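Decapping nuclease RAI1 (Candida albicans, PDB 5BUD) removes NAD caps from the 5' ends of RNAs with the help of divalent metal ions, and binds and stabilises the exoribonuclease RAT1. Local coordinates at residues 127-132 against 385-390; 231-236 against 240-245; 284-287 against 291-294; 351-354 against 359-362. All blocks are in the same frame, centred on the assembly; numbering follows the deposited sequence.

In the fold
All four contacts belong to the RAI1-type PD-(D/E)XK nuclease, and each reaches its branched, mixed β-structure. Interaction 1 joins the tight turn between strands 121-128 and 131-136 to the C-terminal helix 381-389, so the other three fall between its two segments in the sequence, following one another as 2, 3 and 4. Interactions 2 and 3 lie on the metal and RNA side: strands 243-250 and 279-285 are neighbours, and the centres of the two contacts are about 27 Å apart. Interactions 1 and 4 both lie away from the annotated sites; strand 349-354 pairs with 121-128, bringing their nearest atoms to about 7 Å. Interactions 1 and 3 are farthest apart, with centres about 49 Å from each other.

Interaction 1: residues 127-132 against 385-390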
loop_
_atom_site.group_PDB
_atom_site.type_symbol
_atom_site.label_atom_id
_atom_site.label_comp_id
_atom_site.label_asym_id
_atom_site.label_seq_id
_atom_site.Cartn_x
_atom_site.Cartn_y
_atom_site.Cartn_z
ATOM N N PRO A 127 3.266 21.370 -3.677
ATOM C CA PRO A 127 3.633 22.029 -2.428
ATOM C C PRO A 127 2.492 22.888 -1.905
ATOM O O PRO A 127 1.861 23.650 -2.686
ATOM C CB PRO A 127 4.817 22.914 -2.816
ATOM C CG PRO A 127 5.225 22.488 -4.181
ATOM C CD PRO A 127 4.007 21.925 -4.828
ATOM N N PHE A 128 2.239 22.792 -0.595
ATOM C CA PHE A 128 1.180 23.581 0.033
ATOM C C PHE A 128 1.358 23.637 1.539
ATOM O O PHE A 128 1.567 22.614 2.192
ATOM C CB PHE A 128 -0.218 23.027 -0.320
ATOM C CG PHE A 128 -1.334 23.762 0.361
ATOM C CD1 PHE A 128 -1.994 23.201 1.441
ATOM C CD2 PHE A 128 -1.664 25.053 -0.020
ATOM C CE1 PHE A 128 -2.991 23.895 2.102
ATOM C CE2 PHE A 128 -2.658 25.754 0.639
ATOM C CZ PHE A 128 -3.319 25.178 1.710
ATOM N N ASP A 129 1.294 24.854 2.076
ATOM C CA ASP A 129 1.421 25.083 3.500
ATOM C C ASP A 129 2.661 24.454 4.110
ATOM O O ASP A 129 2.606 23.906 5.192
ATOM C CB ASP A 129 0.177 24.558 4.222
ATOM C CG ASP A 129 0.049 25.112 5.634
ATOM O OD1 ASP A 129 0.637 26.181 5.885
ATOM O OD2 ASP A 129 -0.621 24.471 6.477
ATOM N N GLY A 130 3.760 24.504 3.388
ATOM C CA GLY A 130 5.060 24.044 3.884
ATOM C C GLY A 130 5.262 22.547 3.761
ATOM O O GLY A 130 6.198 22.009 4.343
ATOM N N GLN A 131 4.359 21.876 3.036
ATOM C CA GLN A 131 4.411 20.424 2.841
ATOM C C GLN A 131 4.259 20.033 1.384
ATOM O O GLN A 131 3.721 20.782 0.595
ATOM C CB GLN A 131 3.324 19.735 3.664
ATOM C CG GLN A 131 3.433 20.130 5.116
ATOM C CD GLN A 131 2.396 19.518 6.009
ATOM O OE1 GLN A 131 1.199 19.596 5.741
ATOM N NE2 GLN A 131 2.850 18.956 7.120
ATOM N N LEU A 132 4.723 18.835 1.066
ATOM C CA LEU A 132 4.576 18.221 -0.246
ATOM C C LEU A 132 3.500 17.168 -0.213
ATOM O O LEU A 132 3.587 16.185 0.528
ATOM C CB LEU A 132 5.858 17.534 -0.656
ATOM C CG LEU A 132 7.096 18.371 -0.867
ATOM C CD1 LEU A 132 8.138 17.446 -1.437
ATOM C CD2 LEU A 132 6.841 19.540 -1.796
ATOM N N GLU A 385 -8.792 26.074 3.167
ATOM C CA GLU A 385 -9.390 27.009 4.138
ATOM C C GLU A 385 -9.009 26.637 5.551
ATOM O O GLU A 385 -8.607 27.499 6.333
ATOM C CB GLU A 385 -10.911 27.024 4.045
ATOM C CG GLU A 385 -11.527 28.081 4.929
ATOM C CD GLU A 385 -13.041 28.095 4.900
ATOM O OE1 GLU A 385 -13.647 27.763 3.864
ATOM O OE2 GLU A 385 -13.615 28.462 5.936
ATOM N N TRP A 386 -9.152 25.352 5.892
ATOM C CA TRP A 386 -8.720 24.902 7.214
ATOM C C TRP A 386 -7.280 25.336 7.486
ATOM O O TRP A 386 -6.998 25.928 8.526
ATOM C CB TRP A 386 -8.872 23.387 7.398
ATOM C CG TRP A 386 -8.019 22.865 8.533
ATOM C CD1 TRP A 386 -6.916 22.045 8.432
ATOM C CD2 TRP A 386 -8.161 23.171 9.933
ATOM N NE1 TRP A 386 -6.371 21.821 9.687
ATOM C CE2 TRP A 386 -7.113 22.492 10.621
ATOM C CE3 TRP A 386 -9.062 23.948 10.674
ATOM C CZ2 TRP A 386 -6.963 22.559 12.003
ATOM C CZ3 TRP A 386 -8.896 24.023 12.058
ATOM C CH2 TRP A 386 -7.856 23.329 12.704
ATOM N N ARG A 387 -6.364 25.054 6.570
ATOM C CA ARG A 387 -4.950 25.379 6.834
ATOM C C ARG A 387 -4.639 26.901 6.905
ATOM O O ARG A 387 -3.786 27.357 7.714
ATOM C CB ARG A 387 -4.016 24.697 5.829
ATOM C CG ARG A 387 -3.924 23.177 5.994
ATOM C CD ARG A 387 -3.237 22.799 7.308
ATOM N NE ARG A 387 -2.826 21.401 7.350
ATOM C CZ ARG A 387 -1.710 20.915 6.806
ATOM N NH1 ARG A 387 -0.883 21.700 6.143
ATOM N NH2 ARG A 387 -1.443 19.613 6.906
ATOM N N GLN A 388 -5.319 27.672 6.062
ATOM C CA GLN A 388 -5.191 29.135 6.087
ATOM C C GLN A 388 -5.682 29.695 7.417
ATOM O O GLN A 388 -5.126 30.672 7.910
ATOM C CB GLN A 388 -5.973 29.778 4.944
ATOM C CG GLN A 388 -5.346 29.553 3.577
ATOM C CD GLN A 388 -6.357 29.627 2.446
ATOM O OE1 GLN A 388 -7.558 29.856 2.665
ATOM N NE2 GLN A 388 -5.885 29.399 1.232
ATOM N N SER A 389 -6.697 29.053 7.994
ATOM C CA SER A 389 -7.279 29.474 9.283
ATOM C C SER A 389 -6.352 29.349 10.497
ATOM O O SER A 389 -6.549 30.057 11.483
ATOM C CB SER A 389 -8.567 28.701 9.581
ATOM O OG SER A 389 -8.300 27.459 10.212
ATOM N N LEU A 390 -5.367 28.456 10.440
ATOM C CA LEU A 390 -4.405 28.298 11.548
ATOM C C LEU A 390 -3.355 29.407 11.556
ATOM O O LEU A 390 -2.640 29.585 12.540
ATOM C CB LEU A 390 -3.692 26.938 11.479
ATOM C CG LEU A 390 -4.546 25.682 11.710
ATOM C CD1 LEU A 390 -3.738 24.396 11.545
ATOM C CD2 LEU A 390 -5.164 25.733 13.107
HETATM O O HOH W 1 -1.641 25.985 8.468
#
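R387, on the C-terminal helix 381-389, reaches into the type I' β-turn F128-Q131 that links strands 121-128 and 131-136, and carries nearly the whole contact. One residue earlier, W386 turns to another neighbour, giving its NE1 to E89 on helix 78-92. At R387 the chain starts along the F128 ring, with CB 3.9 Å from F128 CE1. It then bends at chi2 (-67°), which swings the guanidinium across to D129 and Q131. R387 NH1 makes a salt bridge with D129 OD2 at 2.8 Å, on its anti side and somewhat out of the carboxylate plane, which is turned 57° from the guanidinium. NH1 and NH2 together grip a single atom, Q131 OE1, which lies in the guanidinium plane; R387 NH2 to Q131 OE1 is 2.9 Å. The remaining nitrogen, NE, pairs with E89, so this buried arginine has two acidic partners, which would favour its charged form. Q131 NE2 is taken up by the carbonyls of I96 and S98, which fixes the amide's rotation and leaves OE1 facing the arginine. Beyond R387, the S389 hydroxyl turns back to the W386 carbonyl. A water donates to both D129 OD2 and the R387 carbonyl O, 2.7 Å from each.

Interaction 2: residues 231-236 against 240-245; sequences YLPDEQ and LNHYVE. With MN (manganese (II) ion), chain E; nucleotides of chain C.
H242 lays one side of its imidazole against Y231 and P233, and the side chain can be followed outward from the backbone. CB lies 3.4 Å from the carbonyl O of Y231, and CG keeps close to the same oxygen. A chi1 of -71° sets CG beside the backbone N and turns the ring against the 231-236 loop. On one branch CD2 meets the proline, which lies over one face of the imidazole with P233 CD 3.5 Å from H242 CD2. On the other branch ND1 comes near Y231 O, but the angle is too poor for a bond; its hydrogen-bond partner is D230 OD1. Farther out, CE1 touches the phenol end of the tyrosine, 3.4 Å from Y231 CZ. The two rings meet obliquely, their planes 43° apart, while NE2 passes near Y231 OH without a bond. Y243, the next residue, has L232 CD1 against its ring, 3.8 Å from Y243 CE1, and its OH bonds to E22 and Y206. Two residues on, E245 binds manganese through OE1 at 2.1 Å; D226, the L246 carbonyl, a water and both OP1 and OP2 of the RNA's first nucleotide, U1 of chain C, also bind this ion. The contact thus closes the connection from strand 217-228 into strand 243-250, which runs between 217-228 and 279-285 and presents E245 beside helix 255-275.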
loop_
_atom_site.group_PDB
_atom_site.type_symbol
_atom_site.label_atom_id
_atom_site.label_comp_id
_atom_site.label_asym_id
_atom_site.label_seq_id
_atom_site.Cartn_x
_atom_site.Cartn_y
_atom_site.Cartn_z
ATOM N N TYR A 231 -5.618 -8.039 19.407
ATOM C CA TYR A 231 -6.431 -6.930 19.932
ATOM C C TYR A 231 -5.780 -5.635 19.505
ATOM O O TYR A 231 -4.560 -5.603 19.223
ATOM C CB TYR A 231 -6.516 -6.982 21.476
ATOM C CG TYR A 231 -5.151 -7.007 22.104
ATOM C CD1 TYR A 231 -4.495 -5.834 22.441
ATOM C CD2 TYR A 231 -4.518 -8.199 22.342
ATOM C CE1 TYR A 231 -3.237 -5.858 22.980
ATOM C CE2 TYR A 231 -3.280 -8.236 22.909
ATOM C CZ TYR A 231 -2.638 -7.066 23.205
ATOM O OH TYR A 231 -1.376 -7.128 23.731
ATOM N N LEU A 232 -6.580 -4.565 19.468
ATOM C CA LEU A 232 -6.078 -3.224 19.195
ATOM C C LEU A 232 -5.783 -2.530 20.510
ATOM O O LEU A 232 -6.698 -2.256 21.259
ATOM C CB LEU A 232 -7.108 -2.422 18.409
ATOM C CG LEU A 232 -6.685 -1.039 17.917
ATOM C CD1 LEU A 232 -5.654 -1.163 16.792
ATOM C CD2 LEU A 232 -7.888 -0.246 17.440
ATOM N N PRO A 233 -4.508 -2.250 20.808
ATOM C CA PRO A 233 -4.257 -1.567 22.097
ATOM C C PRO A 233 -4.774 -0.143 22.121
ATOM O O PRO A 233 -4.877 0.505 21.073
ATOM C CB PRO A 233 -2.731 -1.554 22.210
ATOM C CG PRO A 233 -2.217 -1.895 20.854
ATOM C CD PRO A 233 -3.261 -2.718 20.181
ATOM N N ASP A 234 -5.085 0.347 23.313
ATOM C CA ASP A 234 -5.521 1.728 23.481
ATOM C C ASP A 234 -4.333 2.656 23.434
ATOM O O ASP A 234 -4.489 3.831 23.125
ATOM C CB ASP A 234 -6.259 1.923 24.822
ATOM C CG ASP A 234 -7.715 1.449 24.788
ATOM O OD1 ASP A 234 -8.360 1.414 23.715
ATOM O OD2 ASP A 234 -8.225 1.109 25.869
ATOM N N GLU A 235 -3.153 2.125 23.760
ATOM C CA GLU A 235 -1.921 2.883 23.776
ATOM C C GLU A 235 -1.548 3.255 22.316
ATOM O O GLU A 235 -1.314 2.377 21.457
ATOM C CB GLU A 235 -0.812 2.068 24.445
ATOM C CG GLU A 235 -1.059 1.632 25.890
ATOM C CD GLU A 235 -2.110 0.538 26.068
ATOM O OE1 GLU A 235 -2.440 -0.176 25.103
ATOM O OE2 GLU A 235 -2.620 0.384 27.186
ATOM N N GLN A 236 -1.543 4.551 22.024
ATOM C CA GLN A 236 -1.395 5.029 20.639
ATOM C C GLN A 236 -0.090 4.581 19.991
ATOM O O GLN A 236 -0.084 4.152 18.826
ATOM C CB GLN A 236 -1.466 6.554 20.598
ATOM C CG GLN A 236 -1.643 7.124 19.196
ATOM C CD GLN A 236 -3.007 6.853 18.625
ATOM O OE1 GLN A 236 -3.968 6.617 19.358
ATOM N NE2 GLN A 236 -3.106 6.878 17.299
ATOM N N LEU A 240 0.268 0.102 15.796
ATOM C CA LEU A 240 0.860 -0.456 14.553
ATOM C C LEU A 240 1.427 -1.847 14.772
ATOM O O LEU A 240 1.333 -2.697 13.890
ATOM C CB LEU A 240 1.939 0.444 13.974
ATOM C CG LEU A 240 1.452 1.759 13.414
ATOM C CD1 LEU A 240 2.627 2.552 12.842
ATOM C CD2 LEU A 240 0.388 1.529 12.362
ATOM N N ASN A 241 1.915 -2.085 15.989
ATOM C CA ASN A 241 2.486 -3.361 16.378
ATOM C C ASN A 241 1.534 -4.555 16.317
ATOM O O ASN A 241 1.998 -5.683 16.314
ATOM C CB ASN A 241 3.111 -3.261 17.786
ATOM C CG ASN A 241 4.413 -2.461 17.806
ATOM O OD1 ASN A 241 5.007 -2.211 16.779
ATOM N ND2 ASN A 241 4.860 -2.066 18.993
ATOM N N HIS A 242 0.217 -4.310 16.244
ATOM C CA HIS A 242 -0.762 -5.381 16.193
ATOM C C HIS A 242 -1.426 -5.620 14.835
ATOM O O HIS A 242 -2.273 -6.506 14.709
ATOM C CB HIS A 242 -1.805 -5.146 17.300
ATOM C CG HIS A 242 -1.253 -5.389 18.660
ATOM N ND1 HIS A 242 -1.452 -6.568 19.336
ATOM C CD2 HIS A 242 -0.417 -4.653 19.422
ATOM C CE1 HIS A 242 -0.774 -6.538 20.471
ATOM N NE2 HIS A 242 -0.150 -5.379 20.549
ATOM N N TYR A 243 -1.028 -4.858 13.821
ATOM C CA TYR A 243 -1.596 -5.009 12.484
ATOM C C TYR A 243 -0.942 -6.152 11.700
ATOM O O TYR A 243 0.205 -6.517 11.963
ATOM C CB TYR A 243 -1.472 -3.700 11.695
ATOM C CG TYR A 243 -2.309 -2.534 12.203
ATOM C CD1 TYR A 243 -3.488 -2.725 12.888
ATOM C CD2 TYR A 243 -1.931 -1.232 11.925
ATOM C CE1 TYR A 243 -4.256 -1.636 13.320
ATOM C CE2 TYR A 243 -2.683 -0.153 12.344
ATOM C CZ TYR A 243 -3.845 -0.362 13.055
ATOM O OH TYR A 243 -4.587 0.728 13.468
ATOM N N VAL A 244 -1.704 -6.700 10.757
ATOM C CA VAL A 244 -1.306 -7.827 9.932
ATOM C C VAL A 244 -1.665 -7.535 8.487
ATOM O O VAL A 244 -2.760 -6.942 8.174
ATOM C CB VAL A 244 -2.040 -9.116 10.351
ATOM C CG1 VAL A 244 -1.598 -10.288 9.515
ATOM C CG2 VAL A 244 -1.847 -9.401 11.832
ATOM N N GLU A 245 -0.764 -7.961 7.606
ATOM C CA GLU A 245 -0.974 -7.982 6.166
ATOM C C GLU A 245 -1.186 -9.393 5.688
ATOM O O GLU A 245 -0.395 -10.310 6.014
ATOM C CB GLU A 245 0.236 -7.365 5.452
ATOM C CG GLU A 245 0.195 -7.350 3.935
ATOM C CD GLU A 245 -0.942 -6.547 3.325
ATOM O OE1 GLU A 245 -1.430 -7.009 2.262
ATOM O OE2 GLU A 245 -1.319 -5.461 3.868
HETATM MN MN MN E . -3.267 -7.995 1.786
ATOM O OP3 U C 1 -2.240 -5.464 -1.217
ATOM P P U C 1 -3.135 -6.515 -0.659
ATOM O OP1 U C 1 -2.424 -7.813 -0.449
ATOM O OP2 U C 1 -3.945 -6.003 0.503
ATOM O "O5'" U C 1 -4.171 -6.734 -1.860
ATOM C "C5'" U C 1 -5.459 -7.304 -1.582
ATOM C "C4'" U C 1 -5.952 -8.156 -2.730
ATOM O "O4'" U C 1 -6.462 -7.304 -3.786
ATOM C "C3'" U C 1 -4.943 -9.054 -3.438
ATOM O "O3'" U C 1 -4.717 -10.249 -2.694
ATOM C "C2'" U C 1 -5.682 -9.323 -4.743
ATOM O "O2'" U C 1 -6.772 -10.205 -4.589
ATOM C "C1'" U C 1 -6.285 -7.946 -5.033
ATOM N N1 U C 1 -5.443 -7.099 -5.891
ATOM C C2 U C 1 -5.510 -7.333 -7.248
ATOM O O2 U C 1 -6.234 -8.177 -7.734
ATOM N N3 U C 1 -4.723 -6.513 -8.014
ATOM C C4 U C 1 -3.876 -5.518 -7.574
ATOM O O4 U C 1 -3.228 -4.869 -8.395
ATOM C C5 U C 1 -3.847 -5.347 -6.154
ATOM C C6 U C 1 -4.607 -6.130 -5.378
HETATM O O HOH W 2 1.099 3.349 16.577
HETATM O O HOH W 3 -4.972 -9.250 1.401
#

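Interaction 3: residues 284-287 against 291-294. With nucleotides of chain C.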
loop_
_atom_site.group_PDB
_atom_site.type_symbol
_atom_site.label_atom_id
_atom_site.label_comp_id
_atom_site.label_asym_id
_atom_site.label_seq_id
_atom_site.Cartn_x
_atom_site.Cartn_y
_atom_site.Cartn_z
ATOM N N PHE A 284 -1.095 -20.139 1.227
ATOM C CA PHE A 284 -0.614 -20.898 0.070
ATOM C C PHE A 284 -1.717 -21.812 -0.463
ATOM O O PHE A 284 -2.299 -22.598 0.287
ATOM C CB PHE A 284 0.643 -21.707 0.450
ATOM C CG PHE A 284 1.849 -20.848 0.676
ATOM C CD1 PHE A 284 2.483 -20.250 -0.390
ATOM C CD2 PHE A 284 2.300 -20.581 1.951
ATOM C CE1 PHE A 284 3.573 -19.427 -0.201
ATOM C CE2 PHE A 284 3.383 -19.768 2.156
ATOM C CZ PHE A 284 4.017 -19.179 1.085
ATOM N N ARG A 285 -1.998 -21.706 -1.755
ATOM C CA ARG A 285 -3.097 -22.453 -2.362
ATOM C C ARG A 285 -2.599 -23.265 -3.562
ATOM O O ARG A 285 -1.555 -22.962 -4.147
ATOM C CB ARG A 285 -4.263 -21.502 -2.741
ATOM C CG ARG A 285 -3.872 -20.248 -3.522
ATOM C CD ARG A 285 -3.805 -20.555 -4.995
ATOM N NE ARG A 285 -3.209 -19.508 -5.812
ATOM C CZ ARG A 285 -2.693 -19.717 -7.024
ATOM N NH1 ARG A 285 -2.687 -20.928 -7.531
ATOM N NH2 ARG A 285 -2.168 -18.721 -7.728
ATOM N N ASP A 286 -3.335 -24.306 -3.922
ATOM C CA ASP A 286 -2.922 -25.176 -5.036
ATOM C C ASP A 286 -3.518 -24.716 -6.375
ATOM O O ASP A 286 -4.190 -23.701 -6.422
ATOM C CB ASP A 286 -3.249 -26.647 -4.717
ATOM C CG ASP A 286 -4.729 -26.960 -4.740
ATOM O OD1 ASP A 286 -5.543 -26.148 -5.225
ATOM O OD2 ASP A 286 -5.080 -28.049 -4.257
ATOM N N ASN A 287 -3.271 -25.467 -7.456
ATOM C CA ASN A 287 -3.804 -25.120 -8.777
ATOM C C ASN A 287 -5.310 -24.976 -8.859
ATOM O O ASN A 287 -5.803 -24.178 -9.636
ATOM C CB ASN A 287 -3.363 -26.133 -9.825
ATOM C CG ASN A 287 -1.868 -26.142 -10.023
ATOM O OD1 ASN A 287 -1.145 -25.323 -9.450
ATOM N ND2 ASN A 287 -1.394 -27.076 -10.832
ATOM N N LEU A 291 -7.014 -23.712 -0.395
ATOM C CA LEU A 291 -6.014 -23.305 0.592
ATOM C C LEU A 291 -5.407 -24.554 1.205
ATOM O O LEU A 291 -6.132 -25.395 1.728
ATOM C CB LEU A 291 -6.640 -22.450 1.686
ATOM C CG LEU A 291 -5.784 -21.942 2.838
ATOM C CD1 LEU A 291 -4.680 -20.994 2.379
ATOM C CD2 LEU A 291 -6.626 -21.269 3.895
ATOM N N LYS A 292 -4.084 -24.656 1.150
ATOM C CA LYS A 292 -3.348 -25.847 1.600
ATOM C C LYS A 292 -2.652 -25.607 2.924
ATOM O O LYS A 292 -2.675 -26.452 3.795
ATOM C CB LYS A 292 -2.303 -26.209 0.563
ATOM C CG LYS A 292 -2.866 -26.467 -0.830
ATOM C CD LYS A 292 -3.901 -27.588 -0.839
ATOM C CE LYS A 292 -3.303 -28.922 -0.403
ATOM N NZ LYS A 292 -4.398 -29.882 -0.102
ATOM N N ASN A 293 -2.021 -24.453 3.072
ATOM C CA ASN A 293 -1.410 -24.088 4.341
ATOM C C ASN A 293 -1.216 -22.571 4.486
ATOM O O ASN A 293 -1.243 -21.821 3.498
ATOM C CB ASN A 293 -0.071 -24.824 4.527
ATOM C CG ASN A 293 0.965 -24.405 3.514
ATOM O OD1 ASN A 293 0.838 -24.692 2.341
ATOM N ND2 ASN A 293 2.004 -23.726 3.966
ATOM N N VAL A 294 -1.018 -22.141 5.729
ATOM C CA VAL A 294 -0.843 -20.746 6.056
ATOM C C VAL A 294 0.456 -20.563 6.803
ATOM O O VAL A 294 0.777 -21.366 7.666
ATOM C CB VAL A 294 -2.020 -20.258 6.911
ATOM C CG1 VAL A 294 -1.777 -18.859 7.435
ATOM C CG2 VAL A 294 -3.306 -20.369 6.097
ATOM P P U C 4 -0.031 -19.254 -11.275
ATOM O OP1 U C 4 -0.504 -20.126 -12.382
ATOM O OP2 U C 4 -0.759 -19.219 -9.994
ATOM O "O5'" U C 4 1.490 -19.618 -10.989
ATOM C "C5'" U C 4 2.398 -19.832 -12.081
ATOM C "C4'" U C 4 3.252 -21.033 -11.777
ATOM O "O4'" U C 4 4.486 -20.965 -12.537
ATOM C "C3'" U C 4 3.734 -21.051 -10.344
ATOM O "O3'" U C 4 4.146 -22.373 -10.042
ATOM C "C2'" U C 4 4.829 -19.993 -10.404
ATOM O "O2'" U C 4 5.704 -19.938 -9.294
ATOM C "C1'" U C 4 5.483 -20.322 -11.754
ATOM N N1 U C 4 5.966 -19.146 -12.497
ATOM C C2 U C 4 6.551 -18.123 -11.774
ATOM O O2 U C 4 6.683 -18.159 -10.562
ATOM N N3 U C 4 6.971 -17.052 -12.523
ATOM C C4 U C 4 6.871 -16.899 -13.889
ATOM O O4 U C 4 7.299 -15.870 -14.416
ATOM C C5 U C 4 6.255 -17.998 -14.568
ATOM C C6 U C 4 5.834 -19.058 -13.866
HETATM O O HOH W 4 -6.079 -29.574 -2.422
#
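F284 faces both K292 and N293 in a classic β-bulge, which shifts the register of the hairpin 279-285/291-298 by one residue near its turn. F284 N donates to N293 O at 2.8 Å, while F284 O takes K292 N at 2.9 Å and, more weakly, N293 N. F284 and N293 project to the same face of the sheet. There the asparagine, its CG set between its own N and carbonyl carbon (chi1 65°), lays its amide almost parallel to the phenyl ring, the planes 15° apart. The near-parallel planes do not make a stack: N293 ND2 comes obliquely to the ring's rim, 3.7 Å from F284 CD2, and OD1 meets the F284 CB. R285 and L291 point to the other face as a non-hydrogen-bonded pair. L291 curls back so that CD1 lies 3.6 Å from F284 O, whereas R285 bends at chi2 and leads away from the hairpin toward the RNA. Its NH2 donates to OP2 of U4 of chain C at 2.7 Å, with the oxygen in the guanidinium plane, so R285 helps hold the RNA backbone. K292 folds its chain past D286, CD reaching D286 OD2 at 3.6 Å. D286 OD1 is taken by the backbone N of I290 in the turn. The opposite charges stay too far apart for a salt bridge, and a water joins them, 2.6 Å from D286 OD2 and 2.9 Å from K292 NZ.

Interaction 4: residues 351-354 against 359-362; sequences LKYD and SFTL
Strands 351-354 and 359-362 run antiparallel at 165°, their axes 4.8 Å apart, with K352-T361 and D354-S359 as hydrogen-bonded pairs and L351-L362 and Y353-F360 as non-hydrogen-bonded ones. The apolar residues share one face of this β-hairpin. F360 lies between two neighbours there: L351 CD1 touches F360 CE2 at 3.6 Å, and Y353 CB meets F360 CD1 at 3.8 Å. The Y353 and F360 side chains cross at about a right angle. With its CG anti to N (chi1 171°), the tyrosine ring extends beside S359, bringing CD1 to 3.4 Å from S359 O, and its hydroxyl bonds to the L117 carbonyl. At the other end L362 CD1 packs on L351 CB. The polar side chains take the opposite face, where one water links the K352 carbonyl O, S359 OG and T361 OG1, lying 2.7 Å from S359 OG. K352 turns its amine away to a salt bridge with D122, and D354 OD1 accepts from V356 N and R357 N in the turn. Strands 121-128 and 4-5 continue the sheet beside 349-354 and 359-364 respectively. Helix 322-339 covers the apolar face, W335 resting on L351 and L362, and W328 meeting F360 edge-to-face.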
loop_
_atom_site.group_PDB
_atom_site.type_symbol
_atom_site.label_atom_id
_atom_site.label_comp_id
_atom_site.label_asym_id
_atom_site.label_seq_id
_atom_site.Cartn_x
_atom_site.Cartn_y
_atom_site.Cartn_z
ATOM N N LEU A 351 6.665 13.859 -10.993
ATOM C CA LEU A 351 7.798 13.046 -10.604
ATOM C C LEU A 351 7.642 11.749 -11.391
ATOM O O LEU A 351 6.628 11.080 -11.275
ATOM C CB LEU A 351 7.767 12.763 -9.101
ATOM C CG LEU A 351 8.806 11.830 -8.483
ATOM C CD1 LEU A 351 10.219 12.258 -8.789
ATOM C CD2 LEU A 351 8.606 11.765 -6.976
ATOM N N LYS A 352 8.632 11.412 -12.204
ATOM C CA LYS A 352 8.482 10.318 -13.155
ATOM C C LYS A 352 9.709 9.412 -13.131
ATOM O O LYS A 352 10.832 9.892 -13.243
ATOM C CB LYS A 352 8.270 10.892 -14.570
ATOM C CG LYS A 352 8.331 9.876 -15.716
ATOM C CD LYS A 352 8.191 10.566 -17.068
ATOM C CE LYS A 352 7.782 9.596 -18.164
ATOM N NZ LYS A 352 6.318 9.325 -18.182
ATOM N N TYR A 353 9.480 8.110 -12.976
ATOM C CA TYR A 353 10.492 7.112 -13.297
ATOM C C TYR A 353 10.148 6.539 -14.669
ATOM O O TYR A 353 9.049 5.998 -14.859
ATOM C CB TYR A 353 10.540 5.991 -12.273
ATOM C CG TYR A 353 11.410 4.873 -12.728
ATOM C CD1 TYR A 353 12.764 5.081 -12.970
ATOM C CD2 TYR A 353 10.891 3.611 -12.946
ATOM C CE1 TYR A 353 13.579 4.050 -13.417
ATOM C CE2 TYR A 353 11.696 2.578 -13.389
ATOM C CZ TYR A 353 13.042 2.804 -13.621
ATOM O OH TYR A 353 13.833 1.783 -14.078
ATOM N N ASP A 354 11.084 6.707 -15.606
ATOM C CA ASP A 354 10.951 6.286 -17.012
ATOM C C ASP A 354 11.908 5.105 -17.230
ATOM O O ASP A 354 13.129 5.308 -17.266
ATOM C CB ASP A 354 11.333 7.443 -17.949
ATOM C CG ASP A 354 11.101 7.118 -19.438
ATOM O OD1 ASP A 354 11.131 5.933 -19.825
ATOM O OD2 ASP A 354 10.871 8.064 -20.224
ATOM N N SER A 359 15.547 7.010 -16.182
ATOM C CA SER A 359 15.679 8.316 -15.575
ATOM C C SER A 359 14.623 8.517 -14.494
ATOM O O SER A 359 13.550 7.947 -14.570
ATOM C CB SER A 359 15.539 9.400 -16.638
ATOM O OG SER A 359 14.270 9.359 -17.253
ATOM N N PHE A 360 14.979 9.317 -13.497
ATOM C CA PHE A 360 14.140 9.643 -12.363
ATOM C C PHE A 360 14.149 11.163 -12.270
ATOM O O PHE A 360 15.160 11.746 -11.909
ATOM C CB PHE A 360 14.717 9.002 -11.099
ATOM C CG PHE A 360 13.744 8.940 -9.962
ATOM C CD1 PHE A 360 12.843 7.877 -9.858
ATOM C CD2 PHE A 360 13.712 9.942 -8.998
ATOM C CE1 PHE A 360 11.930 7.814 -8.817
ATOM C CE2 PHE A 360 12.792 9.886 -7.961
ATOM C CZ PHE A 360 11.910 8.815 -7.866
ATOM N N THR A 361 13.022 11.801 -12.620
ATOM C CA THR A 361 12.986 13.233 -12.856
ATOM C C THR A 361 11.787 13.979 -12.268
ATOM O O THR A 361 10.693 13.447 -12.122
ATOM C CB THR A 361 12.975 13.545 -14.374
ATOM O OG1 THR A 361 11.739 13.110 -14.943
ATOM C CG2 THR A 361 14.145 12.846 -15.070
ATOM N N LEU A 362 12.024 15.256 -12.010
ATOM C CA LEU A 362 11.045 16.171 -11.508
ATOM C C LEU A 362 10.950 17.310 -12.531
ATOM O O LEU A 362 11.952 17.953 -12.843
ATOM C CB LEU A 362 11.566 16.697 -10.183
ATOM C CG LEU A 362 10.715 16.993 -8.963
ATOM C CD1 LEU A 362 9.583 16.010 -8.781
ATOM C CD2 LEU A 362 11.648 17.045 -7.759
HETATM O O HOH W 5 12.058 10.265 -16.030
#